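DyP (Bjerkandera adusta, PDB 3VXJ) is a heme b peroxidase of the dye-decolorizing family that probably oxidises dyes and phenolic compounds with hydrogen peroxide. Local coordinates at residues Y233-I239 with Q250-L256; F71-G75 with T115-G119; L8-D14 with I49-L55. One frame throughout, in Å; residues are numbered along the deposited sequence.

Contact 1 (Y233-I239 with Q250-L256)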
loop_
_atom_site.group_PDB
_atom_site.type_symbol
_atom_site.label_atom_id
_atom_site.label_comp_id
_atom_site.label_asym_id
_atom_site.label_seq_id
_atom_site.Cartn_x
_atom_site.Cartn_y
_atom_site.Cartn_z
ATOM N N TYR A 233 1.598 -23.969 -0.672
ATOM C CA TYR A 233 2.981 -23.834 -0.230
ATOM C C TYR A 233 3.096 -23.926 1.292
ATOM O O TYR A 233 3.996 -24.589 1.804
ATOM C CB TYR A 233 3.608 -22.521 -0.719
ATOM C CG TYR A 233 5.054 -22.391 -0.296
ATOM C CD1 TYR A 233 6.073 -23.001 -1.025
ATOM C CD2 TYR A 233 5.402 -21.682 0.854
ATOM C CE1 TYR A 233 7.408 -22.896 -0.623
ATOM C CE2 TYR A 233 6.727 -21.577 1.260
ATOM C CZ TYR A 233 7.724 -22.180 0.522
ATOM O OH TYR A 233 9.032 -22.069 0.936
ATOM N N THR A 234 2.195 -23.263 2.015
ATOM C CA THR A 234 2.259 -23.298 3.479
ATOM C C THR A 234 1.910 -24.680 4.028
ATOM O O THR A 234 2.464 -25.097 5.038
ATOM C CB THR A 234 1.392 -22.214 4.169
ATOM O OG1 THR A 234 0.010 -22.476 3.927
ATOM C CG2 THR A 234 1.751 -20.793 3.693
ATOM N N LEU A 235 0.999 -25.388 3.366
ATOM C CA LEU A 235 0.697 -26.762 3.752
ATOM C C LEU A 235 1.879 -27.698 3.488
ATOM O O LEU A 235 2.222 -28.518 4.344
ATOM C CB LEU A 235 -0.573 -27.252 3.052
ATOM C CG LEU A 235 -1.864 -26.629 3.601
ATOM C CD1 LEU A 235 -2.986 -26.789 2.597
ATOM C CD2 LEU A 235 -2.235 -27.277 4.935
ATOM N N ALA A 236 2.514 -27.563 2.321
ATOM C CA ALA A 236 3.659 -28.405 1.954
ATOM C C ALA A 236 4.881 -28.171 2.838
ATOM O O ALA A 236 5.711 -29.069 3.020
ATOM C CB ALA A 236 4.021 -28.196 0.490
ATOM N N ASN A 237 4.983 -26.968 3.395
ATOM C CA ASN A 237 6.146 -26.563 4.181
ATOM C C ASN A 237 5.795 -26.252 5.632
ATOM O O ASN A 237 6.526 -25.545 6.336
ATOM C CB ASN A 237 6.848 -25.394 3.495
ATOM C CG ASN A 237 7.460 -25.804 2.180
ATOM O OD1 ASN A 237 8.544 -26.388 2.149
ATOM N ND2 ASN A 237 6.759 -25.533 1.089
ATOM N N ALA A 238 4.661 -26.791 6.067
ATOM C CA ALA A 238 4.129 -26.542 7.402
ATOM C C ALA A 238 5.203 -26.737 8.454
ATOM O O ALA A 238 5.966 -27.700 8.411
ATOM C CB ALA A 238 2.954 -27.464 7.678
ATOM N N ILE A 239 5.274 -25.813 9.400
ATOM C CA ILE A 239 6.270 -25.897 10.462
ATOM C C ILE A 239 5.874 -27.024 11.420
ATOM O O ILE A 239 4.744 -27.039 11.901
ATOM C CB ILE A 239 6.423 -24.536 11.170
ATOM C CG1 ILE A 239 6.997 -23.519 10.177
ATOM C CG2 ILE A 239 7.296 -24.659 12.410
ATOM C CD1 ILE A 239 6.969 -22.099 10.617
ATOM N N GLN A 250 -2.197 -28.402 9.782
ATOM C CA GLN A 250 -2.963 -27.177 9.565
ATOM C C GLN A 250 -2.412 -26.048 10.427
ATOM O O GLN A 250 -2.239 -24.933 9.942
ATOM C CB GLN A 250 -4.466 -27.383 9.784
ATOM C CG GLN A 250 -5.349 -26.202 9.293
ATOM C CD GLN A 250 -5.291 -25.959 7.774
ATOM O OE1 GLN A 250 -5.358 -26.893 6.971
ATOM N NE2 GLN A 250 -5.193 -24.692 7.383
ATOM N N GLU A 251 -2.104 -26.345 11.689
ATOM C CA GLU A 251 -1.508 -25.349 12.583
ATOM C C GLU A 251 -0.158 -24.876 12.059
ATOM O O GLU A 251 0.170 -23.686 12.137
ATOM C CB GLU A 251 -1.339 -25.915 13.999
ATOM C CG GLU A 251 -2.641 -26.021 14.768
ATOM C CD GLU A 251 -2.531 -26.868 16.021
ATOM O OE1 GLU A 251 -1.500 -27.550 16.230
ATOM O OE2 GLU A 251 -3.502 -26.848 16.813
ATOM N N GLY A 252 0.638 -25.816 11.557
ATOM C CA GLY A 252 1.980 -25.506 11.075
ATOM C C GLY A 252 1.956 -24.665 9.813
ATOM O O GLY A 252 2.866 -23.860 9.585
ATOM N N ALA A 253 0.918 -24.853 8.998
ATOM C CA ALA A 253 0.727 -24.074 7.775
ATOM C C ALA A 253 0.296 -22.654 8.101
ATOM O O ALA A 253 0.832 -21.692 7.533
ATOM C CB ALA A 253 -0.304 -24.750 6.861
ATOM N N GLU A 254 -0.654 -22.521 9.030
ATOM C CA GLU A 254 -1.085 -21.208 9.507
ATOM C C GLU A 254 0.094 -20.481 10.136
ATOM O O GLU A 254 0.305 -19.292 9.885
ATOM C CB GLU A 254 -2.218 -21.325 10.530
ATOM C CG GLU A 254 -3.533 -21.916 9.999
ATOM C CD GLU A 254 -4.226 -21.130 8.870
ATOM O OE1 GLU A 254 -3.809 -20.008 8.480
ATOM O OE2 GLU A 254 -5.231 -21.676 8.355
ATOM N N PHE A 255 0.878 -21.200 10.937
ATOM C CA PHE A 255 2.053 -20.610 11.574
ATOM C C PHE A 255 3.074 -20.150 10.537
ATOM O O PHE A 255 3.590 -19.034 10.638
ATOM C CB PHE A 255 2.670 -21.609 12.556
ATOM C CG PHE A 255 3.811 -21.060 13.381
ATOM C CD1 PHE A 255 3.695 -19.862 14.094
ATOM C CD2 PHE A 255 4.996 -21.775 13.476
ATOM C CE1 PHE A 255 4.757 -19.390 14.869
ATOM C CE2 PHE A 255 6.055 -21.309 14.257
ATOM C CZ PHE A 255 5.935 -20.116 14.953
ATOM N N LEU A 256 3.337 -20.971 9.519
ATOM C CA LEU A 256 4.255 -20.550 8.462
ATOM C C LEU A 256 3.780 -19.252 7.784
ATOM O O LEU A 256 4.594 -18.343 7.553
ATOM C CB LEU A 256 4.485 -21.676 7.441
ATOM C CG LEU A 256 5.442 -21.329 6.299
ATOM C CD1 LEU A 256 6.829 -20.966 6.801
ATOM C CD2 LEU A 256 5.528 -22.498 5.347
#
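Leu256 and Ala253 of helix 249-261 form the apolar centre. Leu256 CD2 packs near Thr234 CA (3.8 Å) and Asn237 CB (3.7 Å), with Tyr233 CE2 farther off at 4.4 Å from the same methyl. Ala253 CB meets Leu235 CD2 at 3.7 Å and Ala238 CB at 4.3 Å. Ile239 CD1 reaches Phe255 CD2 (3.5 Å) and Leu256 CD1 (4.0 Å). Gly252 lets the chain at Ile239 come close: a CB here would clash with Ile239 O. Ile239 N therefore hydrogen-bonds to Gly252 O (3.1 Å). Weaker CA-H...O contacts run from Ala253 CA to Thr234 O (3.4 Å) and from Gly252 CA to Ile239 O (3.3 Å). At the edge, Asn237 ND2 bonds back to Tyr233 O (3.0 Å) where helix 227-236 ends. Gln250 OE1 lies 3.7 Å from Leu235 CD2, and Gln250 NE2 bonds to Glu254 OE2 (3.2 Å). The end of helix 227-236 and the loop leaving it thus pack on the next helix, 249-261, in the C-terminal half of the DyP fold.

Contact 2 (F71-G75 with T115-G119)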
loop_
_atom_site.group_PDB
_atom_site.type_symbol
_atom_site.label_atom_id
_atom_site.label_comp_id
_atom_site.label_asym_id
_atom_site.label_seq_id
_atom_site.Cartn_x
_atom_site.Cartn_y
_atom_site.Cartn_z
ATOM N N PHE A 71 -2.088 13.066 -10.535
ATOM C CA PHE A 71 -1.540 13.233 -11.879
ATOM C C PHE A 71 -0.173 12.600 -12.014
ATOM O O PHE A 71 0.641 12.666 -11.101
ATOM C CB PHE A 71 -1.423 14.725 -12.223
ATOM C CG PHE A 71 -2.742 15.414 -12.325
ATOM C CD1 PHE A 71 -3.461 15.389 -13.514
ATOM C CD2 PHE A 71 -3.293 16.047 -11.217
ATOM C CE1 PHE A 71 -4.707 16.002 -13.604
ATOM C CE2 PHE A 71 -4.542 16.672 -11.298
ATOM C CZ PHE A 71 -5.241 16.647 -12.497
ATOM N N SER A 72 0.079 12.003 -13.168
ATOM C CA SER A 72 1.405 11.532 -13.511
ATOM C C SER A 72 2.206 12.714 -14.045
ATOM O O SER A 72 1.665 13.785 -14.286
ATOM C CB SER A 72 1.299 10.466 -14.593
ATOM O OG SER A 72 0.952 11.083 -15.824
ATOM N N ASN A 73 3.497 12.500 -14.263
ATOM C CA ASN A 73 4.322 13.505 -14.894
ATOM C C ASN A 73 3.795 13.891 -16.276
ATOM O O ASN A 73 3.727 15.078 -16.611
ATOM C CB ASN A 73 5.765 13.029 -15.005
ATOM C CG ASN A 73 6.635 14.021 -15.734
ATOM O OD1 ASN A 73 6.967 15.073 -15.201
ATOM N ND2 ASN A 73 6.964 13.712 -16.976
ATOM N N THR A 74 3.423 12.908 -17.089
ATOM C CA THR A 74 2.944 13.252 -18.420
ATOM C C THR A 74 1.606 13.991 -18.365
ATOM O O THR A 74 1.321 14.807 -19.233
ATOM C CB THR A 74 2.871 12.046 -19.349
ATOM O OG1 THR A 74 2.191 10.972 -18.685
ATOM C CG2 THR A 74 4.275 11.596 -19.725
ATOM N N GLY A 75 0.808 13.724 -17.331
ATOM C CA GLY A 75 -0.439 14.461 -17.111
ATOM C C GLY A 75 -0.193 15.931 -16.828
ATOM O O GLY A 75 -0.836 16.796 -17.421
ATOM N N THR A 115 3.979 5.763 -20.564
ATOM C CA THR A 115 3.535 6.933 -19.808
ATOM C C THR A 115 2.324 7.608 -20.461
ATOM O O THR A 115 2.183 8.832 -20.455
ATOM C CB THR A 115 4.691 7.937 -19.553
ATOM O OG1 THR A 115 5.304 8.331 -20.789
ATOM C CG2 THR A 115 5.753 7.319 -18.645
ATOM N N THR A 116 1.460 6.769 -21.020
ATOM C CA THR A 116 0.175 7.173 -21.575
ATOM C C THR A 116 -0.758 7.746 -20.508
ATOM O O THR A 116 -1.480 8.710 -20.759
ATOM C CB THR A 116 -0.465 5.956 -22.278
ATOM O OG1 THR A 116 0.263 5.695 -23.486
ATOM C CG2 THR A 116 -1.922 6.185 -22.612
ATOM N N ILE A 117 -0.750 7.148 -19.318
ATOM C CA ILE A 117 -1.653 7.550 -18.248
ATOM C C ILE A 117 -1.266 8.937 -17.742
ATOM O O ILE A 117 -0.096 9.178 -17.417
ATOM C CB ILE A 117 -1.611 6.533 -17.092
ATOM C CG1 ILE A 117 -2.193 5.195 -17.553
ATOM C CG2 ILE A 117 -2.370 7.058 -15.871
ATOM C CD1 ILE A 117 -1.932 4.045 -16.607
ATOM N N HIS A 118 -2.252 9.829 -17.703
ATOM C CA HIS A 118 -2.065 11.200 -17.224
ATOM C C HIS A 118 -2.504 11.421 -15.784
ATOM O O HIS A 118 -2.073 12.377 -15.125
ATOM C CB HIS A 118 -2.806 12.170 -18.134
ATOM C CG HIS A 118 -2.147 12.355 -19.459
ATOM N ND1 HIS A 118 -2.763 12.985 -20.518
ATOM C CD2 HIS A 118 -0.931 11.967 -19.907
ATOM C CE1 HIS A 118 -1.949 12.993 -21.555
ATOM N NE2 HIS A 118 -0.829 12.384 -21.211
ATOM N N GLY A 119 -3.378 10.556 -15.293
ATOM C CA GLY A 119 -3.858 10.718 -13.936
ATOM C C GLY A 119 -4.800 9.619 -13.530
ATOM O O GLY A 119 -5.095 8.707 -14.310
#
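This contact lies at the end of strand 65-71 in the N-terminal ferredoxin-like half of the DyP fold, where the sheet of that half meets strand 420-430 of the other sheet (Phe71 with Phe429). Here strand 65-71 passes into helix 73-78 beside the start of strand 119-125. Thr115 comes first. Its backbone O accepts a hydrogen bond from Thr74 OG1 (2.8 Å), and its OG1 lies 3.6 Å from Thr74 CG2. Ile117 contributes its backbone: Ile117 O accepts from Ser72 OG at 2.7 Å, while its side chain leads away toward Phe28 and Pro111. His118 has the largest share of the buried area. Thr74 O lies over one face of its ring, and ND1 is bonded to Val31 N. His118 O accepts from Ser72 N (2.9 Å). It also takes a CA-H...O contact from Gly75 CA (3.3 Å), where a CB on Gly75 would clash. Together His118 and Gly119 form a classic beta bulge opposite Phe29. Gly119 then pairs with Phe71 as an antiparallel non-hydrogen-bonded pair, CA to CA 4.0 Å. Ser72 is the N-cap of helix 73-78: its OG, while donating to Ile117 O, accepts from Gly75 N at 3.0 Å.

Contact 3 (L8-D14 with I49-L55)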
loop_
_atom_site.group_PDB
_atom_site.type_symbol
_atom_site.label_atom_id
_atom_site.label_comp_id
_atom_site.label_asym_id
_atom_site.label_seq_id
_atom_site.Cartn_x
_atom_site.Cartn_y
_atom_site.Cartn_z
ATOM N N LEU A 8 -6.717 20.790 7.165
ATOM C CA LEU A 8 -7.369 19.520 6.842
ATOM C C LEU A 8 -8.396 19.640 5.719
ATOM O O LEU A 8 -8.627 18.676 4.992
ATOM C CB LEU A 8 -8.034 18.922 8.082
ATOM C CG LEU A 8 -7.168 18.673 9.321
ATOM C CD1 LEU A 8 -8.012 18.095 10.444
ATOM C CD2 LEU A 8 -5.998 17.762 9.017
ATOM N N ASN A 9 -9.009 20.812 5.583
ATOM C CA ASN A 9 -9.949 21.064 4.493
ATOM C C ASN A 9 -9.289 21.191 3.121
ATOM O O ASN A 9 -9.984 21.243 2.104
ATOM C CB ASN A 9 -10.796 22.312 4.769
ATOM C CG ASN A 9 -11.765 22.120 5.918
ATOM O OD1 ASN A 9 -12.908 21.713 5.716
ATOM N ND2 ASN A 9 -11.314 22.415 7.133
ATOM N N ASN A 10 -7.954 21.239 3.101
ATOM C CA ASN A 10 -7.215 21.452 1.861
ATOM C C ASN A 10 -6.369 20.257 1.434
ATOM O O ASN A 10 -5.716 20.301 0.393
ATOM C CB ASN A 10 -6.328 22.695 1.964
ATOM C CG ASN A 10 -5.994 23.269 0.607
ATOM O OD1 ASN A 10 -6.856 23.307 -0.276
ATOM N ND2 ASN A 10 -4.741 23.700 0.418
ATOM N N ILE A 11 -6.381 19.198 2.237
ATOM C CA ILE A 11 -5.574 18.006 1.967
ATOM C C ILE A 11 -6.493 16.898 1.474
ATOM O O ILE A 11 -7.508 16.596 2.098
ATOM C CB ILE A 11 -4.812 17.553 3.238
ATOM C CG1 ILE A 11 -3.787 18.631 3.627
ATOM C CG2 ILE A 11 -4.120 16.197 3.000
ATOM C CD1 ILE A 11 -3.289 18.567 5.061
ATOM N N GLN A 12 -6.163 16.308 0.332
ATOM C CA GLN A 12 -6.953 15.196 -0.178
ATOM C C GLN A 12 -6.993 14.049 0.841
ATOM O O GLN A 12 -5.956 13.599 1.341
ATOM C CB GLN A 12 -6.446 14.757 -1.552
ATOM C CG GLN A 12 -6.637 15.815 -2.643
ATOM C CD GLN A 12 -6.580 15.228 -4.033
ATOM O OE1 GLN A 12 -7.395 14.379 -4.380
ATOM N NE2 GLN A 12 -5.609 15.657 -4.834
ATOM N N GLY A 13 -8.205 13.602 1.164
ATOM C CA GLY A 13 -8.419 12.792 2.354
ATOM C C GLY A 13 -7.760 11.423 2.370
ATOM O O GLY A 13 -7.405 10.928 3.436
ATOM N N ASP A 14 -7.604 10.797 1.204
ATOM C CA ASP A 14 -6.994 9.460 1.185
ATOM C C ASP A 14 -5.540 9.457 1.659
ATOM O O ASP A 14 -5.055 8.443 2.157
ATOM C CB ASP A 14 -7.112 8.811 -0.194
ATOM C CG ASP A 14 -6.945 7.303 -0.144
ATOM O OD1 ASP A 14 -7.569 6.665 0.730
ATOM O OD2 ASP A 14 -6.166 6.759 -0.961
ATOM N N ILE A 49 -14.237 16.606 -4.691
ATOM C CA ILE A 49 -12.941 16.210 -4.123
ATOM C C ILE A 49 -12.989 16.277 -2.599
ATOM O O ILE A 49 -13.231 17.339 -2.017
ATOM C CB ILE A 49 -11.758 17.010 -4.710
ATOM C CG1 ILE A 49 -11.614 16.745 -6.225
ATOM C CG2 ILE A 49 -10.454 16.682 -3.956
ATOM C CD1 ILE A 49 -11.155 15.331 -6.634
ATOM N N THR A 50 -12.747 15.131 -1.974
ATOM C CA THR A 50 -12.964 14.932 -0.549
ATOM C C THR A 50 -11.714 15.183 0.287
ATOM O O THR A 50 -10.684 14.525 0.091
ATOM C CB THR A 50 -13.480 13.503 -0.304
ATOM O OG1 THR A 50 -14.515 13.207 -1.254
ATOM C CG2 THR A 50 -14.024 13.369 1.101
ATOM N N SER A 51 -11.821 16.124 1.219
ATOM C CA SER A 51 -10.726 16.486 2.108
ATOM C C SER A 51 -10.595 15.565 3.320
ATOM O O SER A 51 -11.526 14.826 3.663
ATOM C CB SER A 51 -10.914 17.919 2.609
ATOM O OG SER A 51 -12.003 17.990 3.522
ATOM N N ALA A 52 -9.437 15.632 3.972
ATOM C CA ALA A 52 -9.223 14.973 5.252
ATOM C C ALA A 52 -10.276 15.402 6.284
ATOM O O ALA A 52 -10.763 14.572 7.066
ATOM C CB ALA A 52 -7.812 15.263 5.751
ATOM N N ALA A 53 -10.647 16.684 6.268
ATOM C CA ALA A 53 -11.702 17.203 7.156
ATOM C C ALA A 53 -13.038 16.471 6.992
ATOM O O ALA A 53 -13.699 16.154 7.988
ATOM C CB ALA A 53 -11.889 18.703 6.959
ATOM N N ILE A 54 -13.437 16.201 5.749
ATOM C CA ILE A 54 -14.692 15.481 5.490
ATOM C C ILE A 54 -14.612 14.039 5.997
ATOM O O ILE A 54 -15.568 13.528 6.580
ATOM C CB ILE A 54 -15.117 15.537 3.989
ATOM C CG1 ILE A 54 -15.463 16.976 3.568
ATOM C CG2 ILE A 54 -16.284 14.581 3.699
ATOM C CD1 ILE A 54 -16.690 17.587 4.237
ATOM N N LEU A 55 -13.459 13.400 5.796
ATOM C CA LEU A 55 -13.254 12.018 6.236
ATOM C C LEU A 55 -13.293 11.826 7.751
ATOM O O LEU A 55 -13.538 10.721 8.223
ATOM C CB LEU A 55 -11.953 11.439 5.671
ATOM C CG LEU A 55 -11.872 11.250 4.157
ATOM C CD1 LEU A 55 -10.711 10.323 3.791
ATOM C CD2 LEU A 55 -13.159 10.720 3.599
#
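Three backbone hydrogen bonds join the two segments. Ala53 N donates to Leu8 O (3.1 Å), Ala52 N to Ile11 O (2.9 Å) and Gly13 N to Thr50 O (2.9 Å). Gln12 and Ser51 form a single backbone bridge, with their CA atoms 4.6 Å apart. Ser51 CA adds a CA-H...O contact to Ile11 O at 3.2 Å. By CA atoms the closest approach is Gly13 to Ala52, 3.7 Å, and a CB on Gly13 would clash with Ser51 O and Leu55 CD1. Ser51 is the N-cap of helix 52-55, and its OG accepts from Ile54 N at 3.2 Å. The first amides of that helix, Ala52 N and Ala53 N, are instead bonded by carbonyls of the N-terminal segment. The contact thus joins the chain's N-terminal arm to the short helix that follows helix 34-48, in the N-terminal ferredoxin-like half of the DyP fold. Thr50 also bonds to Val67 of strand 65-71. Among the side chains, Leu8 CB packs on Ala53 CB (4.0 Å) and Ala52 CB (4.3 Å). Asn9 OD1 lies 3.4 Å from Ala53 CB. Leu55 CD1 comes to 3.4 Å from Gly13 O. Gln12 OE1 is 3.9 Å from Ile49 CG2, but it is hydrogen-bonded to Leu69 N. Asp14 turns away and bonds to Ser330 and Tyr359 of the C-terminal half.

How the contacts relate
Along the chain contact 3 closes first, then contact 2, then contact 1. Contacts 2 and 3 belong to the N-terminal half, with centres 23 Å apart and nearest atoms about 7 Å apart. Strand 65-71 connects them: contact 3 packs against it, and contact 2 lies at its end. Contact 1 sits in the C-terminal half, beyond the chain's centre. Its centre is 43 Å from each of the others. There helix 227-236 follows strand 216-225 of the second four-stranded sheet. Both sheets have strand order 2-3-1-4, consistent with two related ferredoxin-like halves. Contacts 2 and 3 lie where the N-terminal half meets strands of the C-terminal half, whereas contact 1 is packing within the C-terminal half.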